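Local coordinates for sugar-binding transport ATP-binding protein (Pyrococcus horikoshii, PDB 1V43) that binds ATP and probably hydrolyses it to drive sugar uptake, as the nucleotide-binding subunit of an ABC transporter, at residues 41-46 with 197-202; 52-57 with 164-169; 210-215 with 224-229. All coordinates share one frame; numbering follows the deposited sequence.

Interaction 1 (41-46 with 197-202); sequences VLLGPS and YVTHDQ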
ATOM      1  N   VAL A  41      14.590 -13.617  -1.187  1.00 20.77           N
ATOM      2  CA  VAL A  41      13.967 -12.748  -0.196  1.00 18.69           C
ATOM      3  C   VAL A  41      13.450 -13.589   0.966  1.00 22.08           C
ATOM      4  O   VAL A  41      12.821 -14.630   0.757  1.00 25.91           O
ATOM      5  CB  VAL A  41      12.746 -11.975  -0.756  1.00 20.94           C
ATOM      6  CG1 VAL A  41      12.047 -11.247   0.388  1.00 19.50           C
ATOM      7  CG2 VAL A  41      13.182 -10.974  -1.820  1.00 13.76           C
ATOM      8  N   LEU A  42      13.757 -13.165   2.188  1.00 21.78           N
ATOM      9  CA  LEU A  42      13.247 -13.842   3.368  1.00 23.16           C
ATOM     10  C   LEU A  42      12.077 -12.930   3.768  1.00 27.69           C
ATOM     11  O   LEU A  42      12.275 -11.782   4.183  1.00 23.51           O
ATOM     12  CB  LEU A  42      14.293 -13.902   4.475  1.00 23.25           C
ATOM     13  CG  LEU A  42      15.617 -14.596   4.161  1.00 24.62           C
ATOM     14  CD1 LEU A  42      16.485 -14.602   5.421  1.00 19.39           C
ATOM     15  CD2 LEU A  42      15.361 -16.010   3.636  1.00 21.53           C
ATOM     16  N   LEU A  43      10.866 -13.447   3.602  1.00 25.37           N
ATOM     17  CA  LEU A  43       9.641 -12.708   3.861  1.00 25.39           C
ATOM     18  C   LEU A  43       8.874 -13.234   5.058  1.00 26.83           C
ATOM     19  O   LEU A  43       8.644 -14.438   5.177  1.00 24.75           O
ATOM     20  CB  LEU A  43       8.739 -12.775   2.618  1.00 18.64           C
ATOM     21  CG  LEU A  43       7.360 -12.120   2.699  1.00 24.41           C
ATOM     22  CD1 LEU A  43       7.520 -10.617   2.795  1.00 19.43           C
ATOM     23  CD2 LEU A  43       6.530 -12.485   1.466  1.00 24.29           C
ATOM     24  N   GLY A  44       8.452 -12.325   5.931  1.00 24.54           N
ATOM     25  CA  GLY A  44       7.706 -12.736   7.106  1.00 23.06           C
ATOM     26  C   GLY A  44       7.472 -11.592   8.071  1.00 26.75           C
ATOM     27  O   GLY A  44       8.141 -10.562   7.980  1.00 22.51           O
ATOM     28  N   PRO A  45       6.538 -11.747   9.023  1.00 28.09           N
ATOM     29  CA  PRO A  45       6.253 -10.683   9.990  1.00 29.67           C
ATOM     30  C   PRO A  45       7.390 -10.466  10.980  1.00 35.09           C
ATOM     31  O   PRO A  45       8.351 -11.249  11.028  1.00 35.57           O
ATOM     32  CB  PRO A  45       4.975 -11.173  10.670  1.00 33.11           C
ATOM     33  CG  PRO A  45       5.163 -12.660  10.683  1.00 33.54           C
ATOM     34  CD  PRO A  45       5.711 -12.937   9.288  1.00 28.53           C
ATOM     35  N   SER A  46       7.275  -9.406  11.768  1.00 32.13           N
ATOM     36  CA  SER A  46       8.283  -9.086  12.775  1.00 39.47           C
ATOM     37  C   SER A  46       8.458 -10.255  13.727  1.00 32.37           C
ATOM     38  O   SER A  46       7.482 -10.853  14.174  1.00 37.17           O
ATOM     39  CB  SER A  46       7.863  -7.850  13.575  1.00 45.20           C
ATOM     40  OG  SER A  46       7.653  -6.751  12.709  1.00 52.92           O
ATOM     41  N   TYR A 197      17.839 -11.134   0.997  1.00 19.62           N
ATOM     42  CA  TYR A 197      17.120  -9.903   1.303  1.00 23.53           C
ATOM     43  C   TYR A 197      15.970 -10.105   2.279  1.00 23.93           C
ATOM     44  O   TYR A 197      15.056 -10.886   2.020  1.00 20.63           O
ATOM     45  CB  TYR A 197      16.586  -9.355  -0.020  1.00 22.24           C
ATOM     46  CG  TYR A 197      16.112  -7.926  -0.044  1.00 23.51           C
ATOM     47  CD1 TYR A 197      16.903  -6.917  -0.614  1.00 27.53           C
ATOM     48  CD2 TYR A 197      14.839  -7.586   0.408  1.00 31.98           C
ATOM     49  CE1 TYR A 197      16.427  -5.610  -0.742  1.00 22.85           C
ATOM     50  CE2 TYR A 197      14.351  -6.282   0.282  1.00 30.06           C
ATOM     51  CZ  TYR A 197      15.153  -5.307  -0.295  1.00 27.24           C
ATOM     52  OH  TYR A 197      14.658  -4.045  -0.440  1.00 26.54           O
ATOM     53  N   VAL A 198      16.018  -9.379   3.391  1.00 22.84           N
ATOM     54  CA  VAL A 198      14.993  -9.475   4.419  1.00 24.75           C
ATOM     55  C   VAL A 198      13.958  -8.348   4.371  1.00 27.55           C
ATOM     56  O   VAL A 198      14.317  -7.167   4.378  1.00 23.66           O
ATOM     57  CB  VAL A 198      15.630  -9.452   5.817  1.00 23.80           C
ATOM     58  CG1 VAL A 198      14.543  -9.227   6.873  1.00 22.27           C
ATOM     59  CG2 VAL A 198      16.383 -10.750   6.070  1.00 26.27           C
ATOM     60  N   THR A 199      12.680  -8.716   4.324  1.00 25.51           N
ATOM     61  CA  THR A 199      11.596  -7.735   4.330  1.00 25.08           C
ATOM     62  C   THR A 199      10.295  -8.335   4.847  1.00 30.53           C
ATOM     63  O   THR A 199      10.068  -9.536   4.731  1.00 29.82           O
ATOM     64  CB  THR A 199      11.309  -7.134   2.927  1.00 32.86           C
ATOM     65  OG1 THR A 199      10.308  -6.121   3.057  1.00 25.60           O
ATOM     66  CG2 THR A 199      10.784  -8.202   1.946  1.00 22.51           C
ATOM     67  N   HIS A 200       9.440  -7.495   5.420  1.00 30.22           N
ATOM     68  CA  HIS A 200       8.150  -7.959   5.914  1.00 29.14           C
ATOM     69  C   HIS A 200       7.088  -7.468   4.928  1.00 23.00           C
ATOM     70  O   HIS A 200       5.893  -7.702   5.107  1.00 30.30           O
ATOM     71  CB  HIS A 200       7.872  -7.380   7.304  1.00 36.46           C
ATOM     72  CG  HIS A 200       7.518  -5.924   7.284  1.00 50.20           C
ATOM     73  ND1 HIS A 200       6.304  -5.462   6.821  1.00 57.27           N
ATOM     74  CD2 HIS A 200       8.240  -4.825   7.605  1.00 49.79           C
ATOM     75  CE1 HIS A 200       6.295  -4.141   6.854  1.00 58.68           C
ATOM     76  NE2 HIS A 200       7.459  -3.730   7.324  1.00 53.82           N
ATOM     77  N   ASP A 201       7.541  -6.798   3.878  1.00 27.05           N
ATOM     78  CA  ASP A 201       6.667  -6.230   2.840  1.00 26.10           C
ATOM     79  C   ASP A 201       6.463  -7.193   1.653  1.00 29.73           C
ATOM     80  O   ASP A 201       7.337  -7.308   0.776  1.00 28.35           O
ATOM     81  CB  ASP A 201       7.294  -4.917   2.346  1.00 28.57           C
ATOM     82  CG  ASP A 201       6.360  -4.104   1.467  1.00 31.68           C
ATOM     83  OD1 ASP A 201       5.788  -4.656   0.502  1.00 33.24           O
ATOM     84  OD2 ASP A 201       6.215  -2.897   1.738  1.00 35.41           O
ATOM     85  N   GLN A 202       5.308  -7.856   1.614  1.00 24.45           N
ATOM     86  CA  GLN A 202       5.011  -8.818   0.553  1.00 25.87           C
ATOM     87  C   GLN A 202       5.121  -8.256  -0.875  1.00 25.27           C
ATOM     88  O   GLN A 202       5.649  -8.932  -1.752  1.00 23.64           O
ATOM     89  CB  GLN A 202       3.630  -9.466   0.788  1.00 21.82           C
ATOM     90  CG  GLN A 202       2.439  -8.499   0.851  1.00 23.19           C
ATOM     91  CD  GLN A 202       1.697  -8.365  -0.473  1.00 25.72           C
ATOM     92  OE1 GLN A 202       1.873  -9.165  -1.391  1.00 28.73           O
ATOM     93  NE2 GLN A 202       0.846  -7.354  -0.566  1.00 28.60           N
TER
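L42 uses both its backbone N and its backbone O to bond to strand 197-199, parallel to its own strand 41-43: L42 N gives its hydrogen to Y197 O at 2.6 Å, and L42 O accepts from T199 N at 3.1 Å. A weak bond from G44 N to T199 O continues the ladder into the loop. The L42 side chain lies on the face shared with V198, where L42 CD1 meets V198 CG2 at 3.9 Å. L43, which gives up the most surface, points to the other face, shared with V41, Y197 and T199. Its CG is anti to the backbone N (chi1 177°), and the branch L43 CD1 settles 3.4 Å from T199 O and 3.7 Å from Q202 N, against the turn after the strand. The side chains of V41 and Y197 lie side by side, V41 CG2 obliquely against the tyrosine ring. T199 divides its two ends: the methyl CG2 packs on V41 CG1 at 3.6 Å, while OG1, anti to the backbone N, accepts from D201 N at 3.0 Å in an ST turn and also bonds E167. An alanine here would probably leave D201 N and E167 without that hydroxyl and open a gap beside V41. H200, probably the switch histidine of ABC ATPases, follows directly, its N held by E167. Around the pair, helix 50-58 covers L42 and V198, helix 202-208 covers V41, L43, Y197 and T199, and strand 211-216 bonds to the far edge of strand 39-43.

Interaction 2 (52-57 with 164-169); sequences TTLRMI and LMDEPL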
ATOM      1  N   THR A  52      17.113 -12.649  12.381  1.00 28.88           N
ATOM      2  CA  THR A  52      18.078 -13.444  13.129  1.00 29.91           C
ATOM      3  C   THR A  52      18.884 -14.286  12.144  1.00 28.88           C
ATOM      4  O   THR A  52      20.098 -14.397  12.276  1.00 30.04           O
ATOM      5  CB  THR A  52      17.399 -14.384  14.155  1.00 30.76           C
ATOM      6  OG1 THR A  52      16.655 -13.607  15.105  1.00 38.48           O
ATOM      7  CG2 THR A  52      18.458 -15.203  14.888  1.00 29.53           C
ATOM      8  N   THR A  53      18.199 -14.872  11.161  1.00 27.31           N
ATOM      9  CA  THR A  53      18.853 -15.678  10.132  1.00 29.61           C
ATOM     10  C   THR A  53      19.871 -14.828   9.356  1.00 30.75           C
ATOM     11  O   THR A  53      21.008 -15.249   9.162  1.00 28.44           O
ATOM     12  CB  THR A  53      17.823 -16.267   9.137  1.00 32.29           C
ATOM     13  OG1 THR A  53      16.894 -17.097   9.849  1.00 30.95           O
ATOM     14  CG2 THR A  53      18.517 -17.099   8.052  1.00 21.94           C
ATOM     15  N   LEU A  54      19.474 -13.632   8.924  1.00 23.09           N
ATOM     16  CA  LEU A  54      20.408 -12.776   8.195  1.00 29.64           C
ATOM     17  C   LEU A  54      21.657 -12.505   9.039  1.00 28.75           C
ATOM     18  O   LEU A  54      22.775 -12.580   8.531  1.00 27.94           O
ATOM     19  CB  LEU A  54      19.766 -11.441   7.810  1.00 21.36           C
ATOM     20  CG  LEU A  54      20.514 -10.669   6.716  1.00 27.64           C
ATOM     21  CD1 LEU A  54      20.339 -11.403   5.399  1.00 21.95           C
ATOM     22  CD2 LEU A  54      19.975  -9.251   6.587  1.00 19.46           C
ATOM     23  N   ARG A  55      21.455 -12.207  10.323  1.00 25.76           N
ATOM     24  CA  ARG A  55      22.551 -11.924  11.244  1.00 28.34           C
ATOM     25  C   ARG A  55      23.476 -13.129  11.432  1.00 25.92           C
ATOM     26  O   ARG A  55      24.681 -12.961  11.567  1.00 28.89           O
ATOM     27  CB  ARG A  55      21.994 -11.436  12.596  1.00 33.86           C
ATOM     28  CG  ARG A  55      21.377 -10.033  12.513  1.00 38.50           C
ATOM     29  CD  ARG A  55      20.701  -9.587  13.806  1.00 41.57           C
ATOM     30  NE  ARG A  55      21.592  -9.646  14.967  1.00 47.11           N
ATOM     31  CZ  ARG A  55      22.549  -8.762  15.250  1.00 40.27           C
ATOM     32  NH1 ARG A  55      22.772  -7.712  14.466  1.00 39.74           N
ATOM     33  NH2 ARG A  55      23.288  -8.932  16.335  1.00 38.99           N
ATOM     34  N   MET A  56      22.925 -14.340  11.441  1.00 27.18           N
ATOM     35  CA  MET A  56      23.766 -15.524  11.558  1.00 26.28           C
ATOM     36  C   MET A  56      24.561 -15.675  10.253  1.00 28.76           C
ATOM     37  O   MET A  56      25.740 -16.037  10.267  1.00 25.23           O
ATOM     38  CB  MET A  56      22.929 -16.788  11.797  1.00 23.55           C
ATOM     39  CG  MET A  56      22.318 -16.896  13.192  1.00 30.22           C
ATOM     40  SD  MET A  56      21.560 -18.514  13.515  1.00 35.99           S
ATOM     41  CE  MET A  56      19.955 -18.321  12.708  1.00 32.63           C
ATOM     42  N   ILE A  57      23.916 -15.408   9.122  1.00 23.93           N
ATOM     43  CA  ILE A  57      24.616 -15.499   7.836  1.00 28.53           C
ATOM     44  C   ILE A  57      25.776 -14.497   7.823  1.00 27.10           C
ATOM     45  O   ILE A  57      26.865 -14.809   7.348  1.00 22.18           O
ATOM     46  CB  ILE A  57      23.669 -15.202   6.639  1.00 27.47           C
ATOM     47  CG1 ILE A  57      22.621 -16.314   6.513  1.00 27.15           C
ATOM     48  CG2 ILE A  57      24.474 -15.079   5.357  1.00 28.24           C
ATOM     49  CD1 ILE A  57      21.656 -16.135   5.347  1.00 25.80           C
ATOM     50  N   LEU A 164      23.991  -8.974   1.628  1.00 20.57           N
ATOM     51  CA  LEU A 164      22.942  -9.122   2.615  1.00 21.79           C
ATOM     52  C   LEU A 164      22.242  -7.794   2.845  1.00 24.94           C
ATOM     53  O   LEU A 164      22.893  -6.777   3.098  1.00 20.09           O
ATOM     54  CB  LEU A 164      23.539  -9.617   3.947  1.00 22.68           C
ATOM     55  CG  LEU A 164      24.417 -10.870   3.930  1.00 24.91           C
ATOM     56  CD1 LEU A 164      25.006 -11.099   5.318  1.00 21.72           C
ATOM     57  CD2 LEU A 164      23.591 -12.084   3.485  1.00 28.32           C
ATOM     58  N   MET A 165      20.913  -7.802   2.782  1.00 23.16           N
ATOM     59  CA  MET A 165      20.173  -6.561   2.985  1.00 30.19           C
ATOM     60  C   MET A 165      19.009  -6.766   3.929  1.00 29.37           C
ATOM     61  O   MET A 165      18.221  -7.696   3.754  1.00 25.57           O
ATOM     62  CB  MET A 165      19.654  -6.004   1.652  1.00 23.42           C
ATOM     63  CG  MET A 165      20.714  -5.904   0.557  1.00 22.38           C
ATOM     64  SD  MET A 165      20.159  -4.787  -0.755  1.00 30.90           S
ATOM     65  CE  MET A 165      21.204  -5.245  -2.097  1.00 31.67           C
ATOM     66  N   ASP A 166      18.913  -5.886   4.927  1.00 24.38           N
ATOM     67  CA  ASP A 166      17.845  -5.948   5.916  1.00 27.31           C
ATOM     68  C   ASP A 166      16.936  -4.723   5.783  1.00 29.83           C
ATOM     69  O   ASP A 166      17.325  -3.617   6.163  1.00 25.73           O
ATOM     70  CB  ASP A 166      18.433  -5.989   7.329  1.00 36.38           C
ATOM     71  CG  ASP A 166      17.409  -6.408   8.377  1.00 41.71           C
ATOM     72  OD1 ASP A 166      16.236  -5.998   8.267  1.00 45.19           O
ATOM     73  OD2 ASP A 166      17.777  -7.149   9.317  1.00 53.99           O
ATOM     74  N   GLU A 167      15.743  -4.931   5.227  1.00 26.84           N
ATOM     75  CA  GLU A 167      14.744  -3.875   5.051  1.00 28.63           C
ATOM     76  C   GLU A 167      15.438  -2.536   4.772  1.00 31.82           C
ATOM     77  O   GLU A 167      15.217  -1.553   5.472  1.00 34.34           O
ATOM     78  CB  GLU A 167      13.908  -3.776   6.334  1.00 33.51           C
ATOM     79  CG  GLU A 167      12.530  -3.156   6.187  1.00 39.94           C
ATOM     80  CD  GLU A 167      11.513  -4.113   5.572  1.00 38.53           C
ATOM     81  OE1 GLU A 167      11.198  -3.967   4.376  1.00 39.44           O
ATOM     82  OE2 GLU A 167      11.032  -5.018   6.291  1.00 39.75           O
ATOM     83  N   PRO A 168      16.256  -2.480   3.718  1.00 32.00           N
ATOM     84  CA  PRO A 168      17.015  -1.290   3.315  1.00 32.37           C
ATOM     85  C   PRO A 168      16.177  -0.110   2.865  1.00 35.06           C
ATOM     86  O   PRO A 168      16.665   1.012   2.817  1.00 37.27           O
ATOM     87  CB  PRO A 168      17.881  -1.795   2.148  1.00 25.47           C
ATOM     88  CG  PRO A 168      17.653  -3.290   2.108  1.00 31.41           C
ATOM     89  CD  PRO A 168      16.278  -3.478   2.643  1.00 29.05           C
ATOM     90  N   LEU A 169      14.920  -0.369   2.533  1.00 34.86           N
ATOM     91  CA  LEU A 169      14.054   0.675   2.007  1.00 35.56           C
ATOM     92  C   LEU A 169      12.873   1.105   2.875  1.00 37.48           C
ATOM     93  O   LEU A 169      12.008   1.840   2.407  1.00 34.22           O
ATOM     94  CB  LEU A 169      13.526   0.203   0.651  1.00 24.80           C
ATOM     95  CG  LEU A 169      14.340   0.311  -0.649  1.00 40.53           C
ATOM     96  CD1 LEU A 169      15.833   0.430  -0.423  1.00 28.12           C
ATOM     97  CD2 LEU A 169      14.002  -0.889  -1.490  1.00 29.17           C
TER
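L54 and I57, one turn apart on helix 52-57, close over L164 of strand 164-166, and the apolar part of the contact is carried by branch ends. The side chains of L54 and L164 slide past each other in opposite directions, bringing L54 CD1 to 3.8 Å from L164 CD2. The same methyl, L164 CD2, is met by I57 CG2 at 3.6 Å, where the two side chains cross, so both helix residues rest on this one methyl. L54 CD2 adds an apolar contact with a polar residue, at 3.7 Å from D166 CB. The second kind of contact is aliphatic carbon on polar atoms. With CG anti to the backbone N (chi1 -163°), L54 reaches across to the strand and places CD2 at 3.7 Å from M165 O; D166 OD2 is a little farther off. Helix and strand run roughly antiparallel, 149° between their directions, with axes 9.4 Å apart. M87 of the next strand adds to the packing on L54 and L164, and I196 adds to it on I57. D166 takes the place of the Walker B aspartate of ABC ATPases, and its side chain touches T51 of the ATP site. With no polar bond between the two segments, the helix behind the phosphate-binding loop is seated on the strand by shape and apolar burial, and L54 CD2 against D166 CB gives the aspartate an apolar flank on the helix side.

Interaction 3 (210-215 with 224-229); sequences DRIAVM and GSPTEV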
ATOM      1  N   ASP A 210      13.913 -13.815  -6.755  1.00 28.65           N
ATOM      2  CA  ASP A 210      13.839 -14.810  -7.816  1.00 23.23           C
ATOM      3  C   ASP A 210      13.046 -15.890  -7.112  1.00 22.87           C
ATOM      4  O   ASP A 210      12.272 -16.645  -7.712  1.00 24.46           O
ATOM      5  CB  ASP A 210      15.229 -15.344  -8.175  1.00 17.72           C
ATOM      6  CG  ASP A 210      16.083 -14.305  -8.882  1.00 26.15           C
ATOM      7  OD1 ASP A 210      15.567 -13.660  -9.829  1.00 29.86           O
ATOM      8  OD2 ASP A 210      17.261 -14.145  -8.496  1.00 21.75           O
ATOM      9  N   ARG A 211      13.265 -15.945  -5.805  1.00 20.32           N
ATOM     10  CA  ARG A 211      12.566 -16.881  -4.959  1.00 20.62           C
ATOM     11  C   ARG A 211      12.277 -16.169  -3.656  1.00 20.90           C
ATOM     12  O   ARG A 211      12.954 -15.213  -3.285  1.00 20.28           O
ATOM     13  CB  ARG A 211      13.392 -18.136  -4.720  1.00 21.89           C
ATOM     14  CG  ARG A 211      13.389 -19.122  -5.905  1.00 24.91           C
ATOM     15  CD  ARG A 211      13.762 -20.520  -5.430  1.00 25.13           C
ATOM     16  NE  ARG A 211      15.070 -20.561  -4.782  1.00 21.39           N
ATOM     17  CZ  ARG A 211      15.488 -21.565  -4.020  1.00 24.81           C
ATOM     18  NH1 ARG A 211      16.694 -21.538  -3.466  1.00 20.04           N
ATOM     19  NH2 ARG A 211      14.690 -22.597  -3.796  1.00 23.61           N
ATOM     20  N   ILE A 212      11.253 -16.639  -2.971  1.00 18.40           N
ATOM     21  CA  ILE A 212      10.837 -16.059  -1.717  1.00 17.90           C
ATOM     22  C   ILE A 212      10.726 -17.192  -0.703  1.00 25.23           C
ATOM     23  O   ILE A 212      10.183 -18.260  -1.004  1.00 24.50           O
ATOM     24  CB  ILE A 212       9.425 -15.383  -1.865  1.00 20.30           C
ATOM     25  CG1 ILE A 212       9.468 -14.221  -2.853  1.00 22.11           C
ATOM     26  CG2 ILE A 212       8.949 -14.886  -0.539  1.00 18.92           C
ATOM     27  CD1 ILE A 212       8.090 -13.576  -3.082  1.00 22.22           C
ATOM     28  N   ALA A 213      11.243 -16.955   0.491  1.00 25.45           N
ATOM     29  CA  ALA A 213      11.166 -17.927   1.566  1.00 27.64           C
ATOM     30  C   ALA A 213      10.292 -17.296   2.654  1.00 26.75           C
ATOM     31  O   ALA A 213      10.725 -16.380   3.344  1.00 25.01           O
ATOM     32  CB  ALA A 213      12.557 -18.213   2.111  1.00 22.74           C
ATOM     33  N   VAL A 214       9.067 -17.784   2.792  1.00 22.85           N
ATOM     34  CA  VAL A 214       8.139 -17.259   3.785  1.00 25.57           C
ATOM     35  C   VAL A 214       8.426 -17.900   5.148  1.00 30.30           C
ATOM     36  O   VAL A 214       8.548 -19.118   5.265  1.00 27.21           O
ATOM     37  CB  VAL A 214       6.688 -17.566   3.380  1.00 27.98           C
ATOM     38  CG1 VAL A 214       5.711 -16.826   4.284  1.00 16.93           C
ATOM     39  CG2 VAL A 214       6.480 -17.202   1.928  1.00 27.50           C
ATOM     40  N   MET A 215       8.539 -17.067   6.173  1.00 32.17           N
ATOM     41  CA  MET A 215       8.825 -17.543   7.516  1.00 32.84           C
ATOM     42  C   MET A 215       7.794 -17.055   8.519  1.00 33.40           C
ATOM     43  O   MET A 215       7.229 -15.981   8.366  1.00 36.13           O
ATOM     44  CB  MET A 215      10.219 -17.077   7.957  1.00 29.37           C
ATOM     45  CG  MET A 215      11.371 -17.726   7.209  1.00 27.14           C
ATOM     46  SD  MET A 215      12.967 -17.116   7.803  1.00 37.35           S
ATOM     47  CE  MET A 215      13.089 -18.028   9.401  1.00 38.97           C
ATOM     48  N   GLY A 224       9.870 -20.625  -2.846  1.00 25.92           N
ATOM     49  CA  GLY A 224       9.574 -20.787  -4.258  1.00 20.54           C
ATOM     50  C   GLY A 224       9.583 -19.445  -4.978  1.00 23.74           C
ATOM     51  O   GLY A 224       9.783 -18.390  -4.360  1.00 21.03           O
ATOM     52  N   SER A 225       9.372 -19.484  -6.289  1.00 19.94           N
ATOM     53  CA  SER A 225       9.323 -18.273  -7.094  1.00 27.77           C
ATOM     54  C   SER A 225       8.037 -17.511  -6.743  1.00 24.66           C
ATOM     55  O   SER A 225       7.081 -18.097  -6.241  1.00 28.88           O
ATOM     56  CB  SER A 225       9.266 -18.631  -8.574  1.00 26.47           C
ATOM     57  OG  SER A 225       7.968 -19.106  -8.884  1.00 26.42           O
ATOM     58  N   PRO A 226       8.001 -16.199  -7.010  1.00 23.31           N
ATOM     59  CA  PRO A 226       6.819 -15.369  -6.725  1.00 21.48           C
ATOM     60  C   PRO A 226       5.536 -16.014  -7.280  1.00 22.11           C
ATOM     61  O   PRO A 226       4.482 -15.972  -6.645  1.00 24.92           O
ATOM     62  CB  PRO A 226       7.157 -14.056  -7.423  1.00 15.95           C
ATOM     63  CG  PRO A 226       8.667 -13.982  -7.216  1.00 26.37           C
ATOM     64  CD  PRO A 226       9.104 -15.385  -7.550  1.00 16.48           C
ATOM     65  N   THR A 227       5.636 -16.612  -8.467  1.00 28.17           N
ATOM     66  CA  THR A 227       4.500 -17.278  -9.093  1.00 25.24           C
ATOM     67  C   THR A 227       4.088 -18.495  -8.273  1.00 27.10           C
ATOM     68  O   THR A 227       2.898 -18.725  -8.021  1.00 31.67           O
ATOM     69  CB  THR A 227       4.837 -17.758 -10.525  1.00 33.94           C
ATOM     70  OG1 THR A 227       5.175 -16.634 -11.343  1.00 32.26           O
ATOM     71  CG2 THR A 227       3.639 -18.489 -11.142  1.00 29.80           C
ATOM     72  N   GLU A 228       5.068 -19.273  -7.842  1.00 25.81           N
ATOM     73  CA  GLU A 228       4.769 -20.464  -7.052  1.00 29.09           C
ATOM     74  C   GLU A 228       4.134 -20.154  -5.697  1.00 23.66           C
ATOM     75  O   GLU A 228       3.151 -20.794  -5.322  1.00 23.83           O
ATOM     76  CB  GLU A 228       6.028 -21.312  -6.850  1.00 30.91           C
ATOM     77  CG  GLU A 228       6.571 -21.955  -8.124  1.00 35.68           C
ATOM     78  CD  GLU A 228       7.819 -22.795  -7.858  1.00 44.73           C
ATOM     79  OE1 GLU A 228       8.792 -22.269  -7.268  1.00 37.24           O
ATOM     80  OE2 GLU A 228       7.828 -23.982  -8.243  1.00 43.66           O
ATOM     81  N   VAL A 229       4.667 -19.183  -4.958  1.00 18.47           N
ATOM     82  CA  VAL A 229       4.075 -18.886  -3.655  1.00 23.93           C
ATOM     83  C   VAL A 229       2.737 -18.156  -3.782  1.00 23.73           C
ATOM     84  O   VAL A 229       1.890 -18.243  -2.904  1.00 26.08           O
ATOM     85  CB  VAL A 229       5.040 -18.083  -2.738  1.00 27.89           C
ATOM     86  CG1 VAL A 229       6.273 -18.924  -2.464  1.00 25.31           C
ATOM     87  CG2 VAL A 229       5.418 -16.731  -3.378  1.00 24.27           C
TER
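A capping box begins helix 226-231 at the very point where the hairpin of strands 211-216 and 219-224 ends, with G224 and S225 against D210, R211 and I212. I212 and G224 form an antiparallel hydrogen-bonded pair: I212 N gives to G224 O at 2.7 Å, and G224 N returns a bond to I212 O at 3.0 Å. R211 lays its first side-chain carbons along this edge, R211 CB at 3.6 Å from G224 O, while its guanidinium turns elsewhere to a salt bridge with E38. In the box itself S225 OG, turned between the backbone N and the carbonyl carbon (chi1 74°), accepts from E228 N at 3.1 Å; in return E228 OE1 takes the hydrogen of S225 N at 3.0 Å through its anti lone pair. A side chain on G224 would collide with that same carboxylate oxygen. Past the cap, P226 CD sits 3.4 Å from D210 O. The extended I212 side chain carries CD1 to V229 CG2 at 4.1 Å, crossing V229 at about a right angle, and CD1 also touches P226 CG; A205 and M206 of helix 202-208 continue this packing around I212. T227, which takes no part in the contact, hydrogen-bonds H342 of the second subunit. Together this is a strand-to-helix junction at the outer edge of the mixed ABC-ATPase sheet, where an antiparallel hairpin passes at once into a Ser-Glu capping box.

How the interactions relate
From the N terminus, strand 39-43 comes first and helix 50-58 follows it. Interaction 2 joins that helix to 164-169, closing a loop of about a hundred residues. This loop is nested within the larger one that interaction 1 closes when 197-202 pairs with 41-46. Strands 162-166 and 194-199 are neighbours in one sheet, and the loop after the first meets the end of the second, so the two contacts meet at the nucleotide end of the sheet. Interaction 3 comes afterwards, in series, spanning one beta hairpin. Its first strand, 211-216, bonds to the opposite edge of strand 39-43, through V41 with A213 and L43 with M215. One mixed sheet thus carries all three.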